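Local coordinates for protein putative isochorismatase (PDB 3OQP) that belongs to the isochorismatase family of alpha/beta enzymes and is probably a hydrolase, at residues L112-Y117 with V137-D142; I37-D42 with A177-W182. All coordinates share one frame; numbering follows the deposited sequence. Where two conformers were deposited one is given.

Interaction 1 of 2, residues L112-Y117 with V137-D142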
ATOM      1  N   LEU A 112     -11.409 -12.028   0.030  1.00 10.26           N
ATOM      2  CA  LEU A 112     -10.680 -12.067   1.286  1.00  9.94           C
ATOM      3  C   LEU A 112     -11.116 -10.870   2.096  1.00  8.73           C
ATOM      4  O   LEU A 112     -10.973  -9.732   1.623  1.00  9.75           O
ATOM      5  CB  LEU A 112      -9.179 -11.994   1.031  1.00 10.68           C
ATOM      6  CG  LEU A 112      -8.276 -12.073   2.243  1.00 11.46           C
ATOM      7  CD1 LEU A 112      -8.330 -13.471   2.948  1.00 12.65           C
ATOM      8  CD2 LEU A 112      -6.832 -11.704   1.846  1.00 15.02           C
ATOM      9  N   THR A 113     -11.703 -11.111   3.267  1.00  8.81           N
ATOM     10  CA  THR A 113     -12.193 -10.029   4.135  1.00  8.33           C
ATOM     11  C   THR A 113     -11.122  -9.786   5.223  1.00  8.17           C
ATOM     12  O   THR A 113     -10.780 -10.665   6.030  1.00  9.69           O
ATOM     13  CB  THR A 113     -13.494 -10.416   4.820  1.00 10.08           C
ATOM     14  OG1 THR A 113     -14.451 -10.830   3.824  1.00 10.52           O
ATOM     15  CG2 THR A 113     -14.113  -9.214   5.607  1.00  9.04           C
ATOM     16  N   VAL A 114     -10.570  -8.566   5.249  1.00  8.89           N
ATOM     17  CA  VAL A 114      -9.418  -8.220   6.076  1.00  9.81           C
ATOM     18  C   VAL A 114      -9.857  -7.448   7.320  1.00  8.21           C
ATOM     19  O   VAL A 114     -10.590  -6.431   7.265  1.00  9.63           O
ATOM     20  CB  VAL A 114      -8.437  -7.379   5.269  1.00  9.95           C
ATOM     21  CG1 VAL A 114      -7.275  -6.850   6.133  1.00 13.15           C
ATOM     22  CG2 VAL A 114      -7.903  -8.225   4.119  1.00 10.51           C
ATOM     23  N   THR A 115      -9.361  -7.926   8.459  1.00  8.80           N
ATOM     24  CA  THR A 115      -9.447  -7.282   9.751  1.00  8.78           C
ATOM     25  C   THR A 115      -8.048  -7.393  10.416  1.00  8.47           C
ATOM     26  O   THR A 115      -7.179  -8.193   9.992  1.00  8.95           O
ATOM     27  CB  THR A 115     -10.506  -7.959  10.665  1.00  9.84           C
ATOM     28  OG1 THR A 115     -10.091  -9.309  10.960  1.00 10.92           O
ATOM     29  CG2 THR A 115     -11.890  -7.881  10.033  1.00 11.31           C
ATOM     30  N   GLY A 116      -7.879  -6.630  11.453  1.00  8.90           N
ATOM     31  CA  GLY A 116      -6.667  -6.626  12.222  1.00  8.40           C
ATOM     32  C   GLY A 116      -5.770  -5.446  11.859  1.00  8.42           C
ATOM     33  O   GLY A 116      -6.215  -4.454  11.293  1.00  9.90           O
ATOM     34  N   TYR A 117      -4.525  -5.554  12.285  1.00  8.37           N
ATOM     35  CA  TYR A 117      -3.608  -4.436  12.352  1.00 10.17           C
ATOM     36  C   TYR A 117      -2.283  -4.721  11.663  1.00  8.58           C
ATOM     37  O   TYR A 117      -1.820  -5.856  11.633  1.00  9.84           O
ATOM     38  CB  TYR A 117      -3.285  -4.132  13.833  1.00 10.45           C
ATOM     39  CG  TYR A 117      -4.507  -4.006  14.741  1.00  9.74           C
ATOM     40  CD1 TYR A 117      -5.501  -3.077  14.511  1.00 10.20           C
ATOM     41  CD2 TYR A 117      -4.689  -4.896  15.784  1.00 10.25           C
ATOM     42  CE1 TYR A 117      -6.632  -3.021  15.358  1.00  9.79           C
ATOM     43  CE2 TYR A 117      -5.775  -4.822  16.654  1.00 12.33           C
ATOM     44  CZ  TYR A 117      -6.765  -3.880  16.428  1.00 11.70           C
ATOM     45  OH  TYR A 117      -7.872  -3.889  17.276  1.00 11.56           O
ATOM     46  N   VAL A 137     -11.241  -8.228  -2.520  1.00 10.48           N
ATOM     47  CA  VAL A 137     -10.847  -7.965  -1.157  1.00 10.49           C
ATOM     48  C   VAL A 137     -11.890  -7.060  -0.517  1.00  9.92           C
ATOM     49  O   VAL A 137     -12.465  -6.163  -1.181  1.00 10.19           O
ATOM     50  CB  VAL A 137      -9.490  -7.254  -1.082  1.00 10.94           C
ATOM     51  CG1 VAL A 137      -9.133  -6.892   0.401  1.00 12.53           C
ATOM     52  CG2 VAL A 137      -8.412  -8.134  -1.701  1.00 13.18           C
ATOM     53  N   GLU A 138     -12.195  -7.303   0.743  1.00  9.30           N
ATOM     54  CA  GLU A 138     -13.020  -6.446   1.578  1.00  9.46           C
ATOM     55  C   GLU A 138     -12.159  -6.002   2.763  1.00  8.36           C
ATOM     56  O   GLU A 138     -11.268  -6.736   3.243  1.00 10.23           O
ATOM     57  CB  GLU A 138     -14.250  -7.218   2.062  1.00  9.00           C
ATOM     58  CG  GLU A 138     -15.120  -7.663   0.886  1.00 10.68           C
ATOM     59  CD  GLU A 138     -16.239  -8.596   1.243  1.00  9.67           C
ATOM     60  OE1 GLU A 138     -16.095  -9.392   2.191  1.00 12.01           O
ATOM     61  OE2 GLU A 138     -17.263  -8.568   0.513  1.00 13.48           O
ATOM     62  N   PHE A 139     -12.410  -4.779   3.248  1.00  8.89           N
ATOM     63  CA  PHE A 139     -11.639  -4.194   4.380  1.00  9.72           C
ATOM     64  C   PHE A 139     -12.626  -3.603   5.356  1.00  8.01           C
ATOM     65  O   PHE A 139     -13.442  -2.734   4.957  1.00  9.42           O
ATOM     66  CB  PHE A 139     -10.693  -3.114   3.841  1.00  8.75           C
ATOM     67  CG  PHE A 139      -9.919  -2.364   4.885  1.00  8.59           C
ATOM     68  CD1 PHE A 139      -8.794  -2.900   5.461  1.00  9.35           C
ATOM     69  CD2 PHE A 139     -10.307  -1.095   5.268  1.00 10.12           C
ATOM     70  CE1 PHE A 139      -8.108  -2.165   6.384  1.00 10.86           C
ATOM     71  CE2 PHE A 139      -9.544  -0.397   6.233  1.00 11.07           C
ATOM     72  CZ  PHE A 139      -8.492  -0.952   6.794  1.00 10.46           C
ATOM     73  N   LEU A 140     -12.619  -4.103   6.594  1.00  8.75           N
ATOM     74  CA  LEU A 140     -13.534  -3.664   7.613  1.00  9.63           C
ATOM     75  C   LEU A 140     -12.915  -2.478   8.374  1.00  8.90           C
ATOM     76  O   LEU A 140     -12.013  -2.666   9.218  1.00  9.28           O
ATOM     77  CB  LEU A 140     -13.953  -4.815   8.530  1.00  9.09           C
ATOM     78  CG  LEU A 140     -14.544  -5.999   7.762  1.00 10.12           C
ATOM     79  CD1 LEU A 140     -15.141  -7.047   8.718  1.00 11.52           C
ATOM     80  CD2 LEU A 140     -15.525  -5.599   6.639  1.00 11.99           C
ATOM     81  N   HIS A 141     -13.394  -1.256   8.064  1.00  9.77           N
ATOM     82  CA  HIS A 141     -12.703  -0.040   8.498  1.00  9.42           C
ATOM     83  C   HIS A 141     -12.776   0.132  10.032  1.00  9.14           C
ATOM     84  O   HIS A 141     -12.043   0.939  10.596  1.00 11.89           O
ATOM     85  CB  HIS A 141     -13.198   1.189   7.775  1.00 10.30           C
ATOM     86  CG  HIS A 141     -14.622   1.480   8.036  1.00 11.97           C
ATOM     87  ND1 HIS A 141     -15.052   1.921   9.256  1.00 13.33           N
ATOM     88  CD2 HIS A 141     -15.696   1.363   7.242  1.00 13.27           C
ATOM     89  CE1 HIS A 141     -16.355   2.166   9.153  1.00 13.90           C
ATOM     90  NE2 HIS A 141     -16.775   1.780   7.966  1.00 16.36           N
ATOM     91  N   ASP A 142     -13.693  -0.559  10.682  1.00  8.65           N
ATOM     92  CA  ASP A 142     -13.916  -0.429  12.125  1.00  8.43           C
ATOM     93  C   ASP A 142     -13.377  -1.632  12.902  1.00  8.68           C
ATOM     94  O   ASP A 142     -13.564  -1.721  14.124  1.00 10.33           O
ATOM     95  CB  ASP A 142     -15.390  -0.134  12.375  1.00  9.77           C
ATOM     96  CG  ASP A 142     -16.302  -1.257  11.934  1.00  9.72           C
ATOM     97  OD1 ASP A 142     -15.834  -2.284  11.479  1.00 12.61           O
ATOM     98  OD2 ASP A 142     -17.537  -1.012  12.014  1.00 13.16           O
TER
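Glu138 OE1 is the best-held side-chain atom here. One firm hydrogen bond runs from Thr113 OG1 to Glu138 OE1 at 2.7 Å, and a weak one is added by Trp182 NE1. The setting is the six-stranded parallel sheet of the isochorismatase-like alpha/beta fold. Strand 111-115 is an inner strand, and 136-140 lies between it and edge strand 175-177. The two run side by side, joined by a beta-alpha-beta crossover through helix 124-132. Thr113 OG1 and Glu138 CG both lie anti to their own carbonyl carbon, with chi1 near -60°. The glutamate then runs out extended and crosses the threonine obliquely. The threonine hydroxyl meets the anti lone pair of OE1, the one turned away from OE2. OE2 takes a salt bridge from Arg7, so the buried carboxylate is held at both oxygens and probably stays charged.

Three backbone bonds join residues 112-117 to 137-142. Glu138 N donates to Leu112 O at 2.9 Å, and Val114 N donates to Glu138 O at 2.8 Å. In both, the donor sits above the carbonyl plane. The third, from Leu140 N to Val114 O, is longer at 3.2 Å but almost straight (177°), and it lies nearly along the C=O axis.

On the face of Thr113 and Glu138, Thr113 CG2 rests on Leu140 CG. Thr115 and Leu140 lie alongside each other, with Thr115 CG2 3.6 Å from Leu140 CD1. This methyl sits anti to the carbonyl carbon, while OG1 takes the crowded place between N and C and bonds to Ile10 O of the neighbouring strand 7-12.

The other face carries Leu112, Val114, Val137 and Phe139. Helix 124-132 covers part of it through Ile127. Val114 CG2 packs on Val137 CG1, and Val114 CG1 meets the edge of the Phe139 ring, 4.3 Å from CD1.

Interaction 2 of 2, residues I37-D42 with A177-W182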
ATOM      1  N   ILE A  37     -13.703  -6.967  15.686  1.00  9.63           N
ATOM      2  CA  ILE A  37     -12.933  -8.184  15.274  1.00  9.46           C
ATOM      3  C   ILE A  37     -13.668  -9.389  15.847  1.00 10.48           C
ATOM      4  O   ILE A  37     -13.901 -10.389  15.140  1.00 11.24           O
ATOM      5  CB  ILE A  37     -11.428  -8.153  15.711  1.00  9.63           C
ATOM      6  CG1 ILE A  37     -10.650  -7.136  14.850  1.00 11.02           C
ATOM      7  CG2 ILE A  37     -10.735  -9.506  15.563  1.00 11.59           C
ATOM      8  CD1 ILE A  37      -9.378  -6.596  15.452  1.00 13.74           C
ATOM      9  N   ALA A  38     -13.977  -9.343  17.142  1.00 10.68           N
ATOM     10  CA  ALA A  38     -14.635 -10.479  17.803  1.00 11.34           C
ATOM     11  C   ALA A  38     -16.005 -10.745  17.156  1.00 11.57           C
ATOM     12  O   ALA A  38     -16.391 -11.870  16.971  1.00 12.76           O
ATOM     13  CB  ALA A  38     -14.796 -10.212  19.305  1.00 12.15           C
ATOM     14  N   ARG A  39     -16.783  -9.691  16.890  1.00 11.30           N
ATOM     15  CA  ARG A  39     -18.103  -9.860  16.237  1.00 11.88           C
ATOM     16  C   ARG A  39     -17.924 -10.479  14.869  1.00 11.71           C
ATOM     17  O   ARG A  39     -18.652 -11.386  14.517  1.00 11.75           O
ATOM     18  CB  ARG A  39     -18.861  -8.551  16.109  1.00 13.44           C
ATOM     19  CG  ARG A  39     -19.373  -7.955  17.389  1.00 13.78           C
ATOM     20  CD  ARG A  39     -20.487  -6.927  17.148  1.00 15.06           C
ATOM     21  NE  ARG A  39     -20.037  -5.862  16.372  1.00 17.06           N
ATOM     22  CZ  ARG A  39     -20.650  -5.367  15.292  1.00 14.22           C
ATOM     23  NH1 ARG A  39     -21.746  -5.868  14.766  1.00 16.72           N
ATOM     24  NH2 ARG A  39     -20.098  -4.338  14.749  1.00 13.64           N
ATOM     25  N   ALA A  40     -16.941  -9.998  14.118  1.00 10.74           N
ATOM     26  CA  ALA A  40     -16.714 -10.546  12.785  1.00  9.82           C
ATOM     27  C   ALA A  40     -16.335 -12.040  12.831  1.00 10.37           C
ATOM     28  O   ALA A  40     -16.883 -12.827  12.067  1.00 10.48           O
ATOM     29  CB  ALA A  40     -15.605  -9.764  12.053  1.00 10.26           C
HETATM   30  N   MSE A  41     -15.498 -12.402  13.804  1.00 10.30           N
HETATM   31  CA  MSE A  41     -15.113 -13.803  13.987  1.00 10.97           C
HETATM   32  C   MSE A  41     -16.324 -14.652  14.389  1.00 11.63           C
HETATM   33  O   MSE A  41     -16.528 -15.731  13.857  1.00 11.10           O
HETATM   34  CB  MSE A  41     -14.034 -13.938  15.068  1.00 11.36           C
HETATM   35  CG  MSE A  41     -12.664 -13.354  14.596  1.00 10.38           C
HETATM   36 SE   MSE A  41     -11.362 -13.445  15.897  0.75 10.31          SE
HETATM   37  CE  MSE A  41     -11.104 -15.183  15.897  1.00 13.73           C
ATOM     38  N   ASP A  42     -17.168 -14.151  15.295  1.00 11.01           N
ATOM     39  CA  ASP A  42     -18.327 -14.910  15.740  1.00 11.80           C
ATOM     40  C   ASP A  42     -19.330 -15.058  14.626  1.00 12.16           C
ATOM     41  O   ASP A  42     -19.956 -16.104  14.466  1.00 11.45           O
ATOM     42  CB  ASP A  42     -18.955 -14.236  16.949  1.00 12.74           C
ATOM     43  CG  ASP A  42     -18.119 -14.350  18.184  1.00 12.81           C
ATOM     44  OD1 ASP A  42     -17.192 -15.198  18.253  1.00 14.14           O
ATOM     45  OD2 ASP A  42     -18.326 -13.561  19.165  1.00 16.08           O
ATOM     46  N   ALA A 177     -16.010  -1.348   4.270  1.00  8.70           N
ATOM     47  CA  ALA A 177     -17.328  -1.387   4.898  1.00 10.64           C
ATOM     48  C   ALA A 177     -17.224  -1.532   6.359  1.00  9.35           C
ATOM     49  O   ALA A 177     -16.167  -1.919   6.890  1.00  9.05           O
ATOM     50  CB  ALA A 177     -18.192  -2.523   4.304  1.00 12.39           C
ATOM     51  N   SER A 178     -18.300  -1.306   7.084  1.00  9.82           N
ATOM     52  CA  SER A 178     -18.344  -1.575   8.494  1.00  9.22           C
ATOM     53  C   SER A 178     -18.535  -3.075   8.735  1.00  9.85           C
ATOM     54  O   SER A 178     -19.009  -3.804   7.874  1.00  9.84           O
ATOM     55  CB  SER A 178     -19.464  -0.807   9.165  1.00 10.28           C
ATOM     56  OG  SER A 178     -20.731  -1.304   8.735  1.00 11.04           O
ATOM     57  N   THR A 179     -18.240  -3.470   9.955  1.00  9.81           N
ATOM     58  CA  THR A 179     -18.501  -4.840  10.380  1.00 10.82           C
ATOM     59  C   THR A 179     -19.983  -5.175  10.296  1.00 10.01           C
ATOM     60  O   THR A 179     -20.354  -6.242   9.831  1.00  9.23           O
ATOM     61  CB  THR A 179     -17.917  -5.060  11.790  1.00 10.41           C
ATOM     62  OG1 THR A 179     -16.485  -4.921  11.754  1.00 11.20           O
ATOM     63  CG2 THR A 179     -18.226  -6.481  12.308  1.00 11.90           C
ATOM     64  N   ASP A 180     -20.851  -4.211  10.653  1.00 10.28           N
ATOM     65  CA  ASP A 180     -22.289  -4.451  10.568  1.00 11.05           C
ATOM     66  C   ASP A 180     -22.705  -4.747   9.103  1.00  9.53           C
ATOM     67  O   ASP A 180     -23.474  -5.697   8.835  1.00 10.91           O
ATOM     68  CB  ASP A 180     -23.122  -3.237  11.010  1.00 11.34           C
ATOM     69  CG  ASP A 180     -22.766  -2.679  12.373  1.00 13.30           C
ATOM     70  OD1 ASP A 180     -22.583  -3.479  13.324  1.00 14.56           O
ATOM     71  OD2 ASP A 180     -22.760  -1.399  12.469  1.00 13.45           O
ATOM     72  N   GLU A 181     -22.156  -3.939   8.198  0.50  9.90           N
ATOM     73  CA  GLU A 181     -22.382  -4.043   6.763  0.50 10.01           C
ATOM     74  C   GLU A 181     -21.924  -5.388   6.188  0.50  9.49           C
ATOM     75  O   GLU A 181     -22.619  -6.006   5.399  0.50  9.55           O
ATOM     76  CB  GLU A 181     -21.687  -2.870   6.056  0.50 10.76           C
ATOM     77  CG  GLU A 181     -22.391  -1.562   6.294  0.50 12.89           C
ATOM     78  CD  GLU A 181     -21.729  -0.298   5.750  0.50 15.97           C
ATOM     79  OE1 GLU A 181     -20.496  -0.141   5.547  0.50 12.79           O
ATOM     80  OE2 GLU A 181     -22.550   0.629   5.552  0.50 18.97           O
ATOM     81  N   TRP A 182     -20.776  -5.851   6.644  1.00  8.69           N
ATOM     82  CA  TRP A 182     -20.200  -7.144   6.234  1.00  9.30           C
ATOM     83  C   TRP A 182     -21.057  -8.295   6.712  1.00  9.43           C
ATOM     84  O   TRP A 182     -21.388  -9.207   5.926  1.00  9.99           O
ATOM     85  CB  TRP A 182     -18.769  -7.299   6.739  1.00  8.87           C
ATOM     86  CG  TRP A 182     -18.163  -8.536   6.253  1.00 10.55           C
ATOM     87  CD1 TRP A 182     -17.727  -8.753   4.994  1.00 10.20           C
ATOM     88  CD2 TRP A 182     -17.915  -9.728   7.019  1.00 10.21           C
ATOM     89  NE1 TRP A 182     -17.196 -10.034   4.924  1.00 10.85           N
ATOM     90  CE2 TRP A 182     -17.302 -10.648   6.153  1.00  9.27           C
ATOM     91  CE3 TRP A 182     -18.150 -10.112   8.354  1.00 10.21           C
ATOM     92  CZ2 TRP A 182     -16.885 -11.909   6.592  1.00  9.85           C
ATOM     93  CZ3 TRP A 182     -17.744 -11.363   8.769  1.00 10.42           C
ATOM     94  CH2 TRP A 182     -17.168 -12.255   7.884  1.00 11.50           C
TER
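Arg39 reaches from helix 30-47 to the first turn of helix 179-188, a helix-helix contact on one side of the parallel sheet of this alpha/beta fold. Its CB points toward the other helix. CG lies anti to the carbonyl carbon, and the chain bends at chi3 to bring the guanidinium over Thr179. Thr179 CG2 covers one face near its rim, closest to Arg39 NH2 at 3.7 Å. NH1 and NH2 grip Asp180 end-on, both to the single oxygen OD1. The bonds are 2.9 Å from Arg39 NH1 to Asp180 OD1 and 3.0 Å from Arg39 NH2 to the same Asp180 OD1. Both are bent, and the guanidinium and carboxylate planes stand 48° apart. NH2 has a second partner, Asn36 OD1, one turn back on its own helix.

Ser178 is the N-cap of helix 179-188. Its OG accepts from Glu181 N, and Glu181 OE1 accepts from Ser178 N, which makes a capping box.

Deeper in, Ala40 faces Thr179 and Trp182. The indole is sent there by chi1 -176°, with CG anti to the backbone N. Its ring edge meets the helix backbone, Trp182 CZ3 lying 3.7 Å from Ala40 O.

In the fold
Interactions 1 and 2 have their centres about 9 Å apart and touch directly. Interaction 1 lies in the sheet, and interaction 2 joins two helices on the face carrying Thr113 and Glu138. Asp142 OD1 and Thr179 OG1, 2.7 Å apart, probably share a hydrogen bond. Edge strand 175-177 extends the sheet, with Ala177 N 3.0 Å from Phe139 O. Deeper, Trp182 NE1 stands 3.1 Å from Thr113 OG1, a weak bond. Leu140 also packs against Thr179 and Trp182. Modified Cys122, a 3-sulfinoalanine, lies in the chain between strands 111-115 and 136-140. In this family the unmodified cysteine at such a position is probably the nucleophile of the catalytic triad; here it is oxidised.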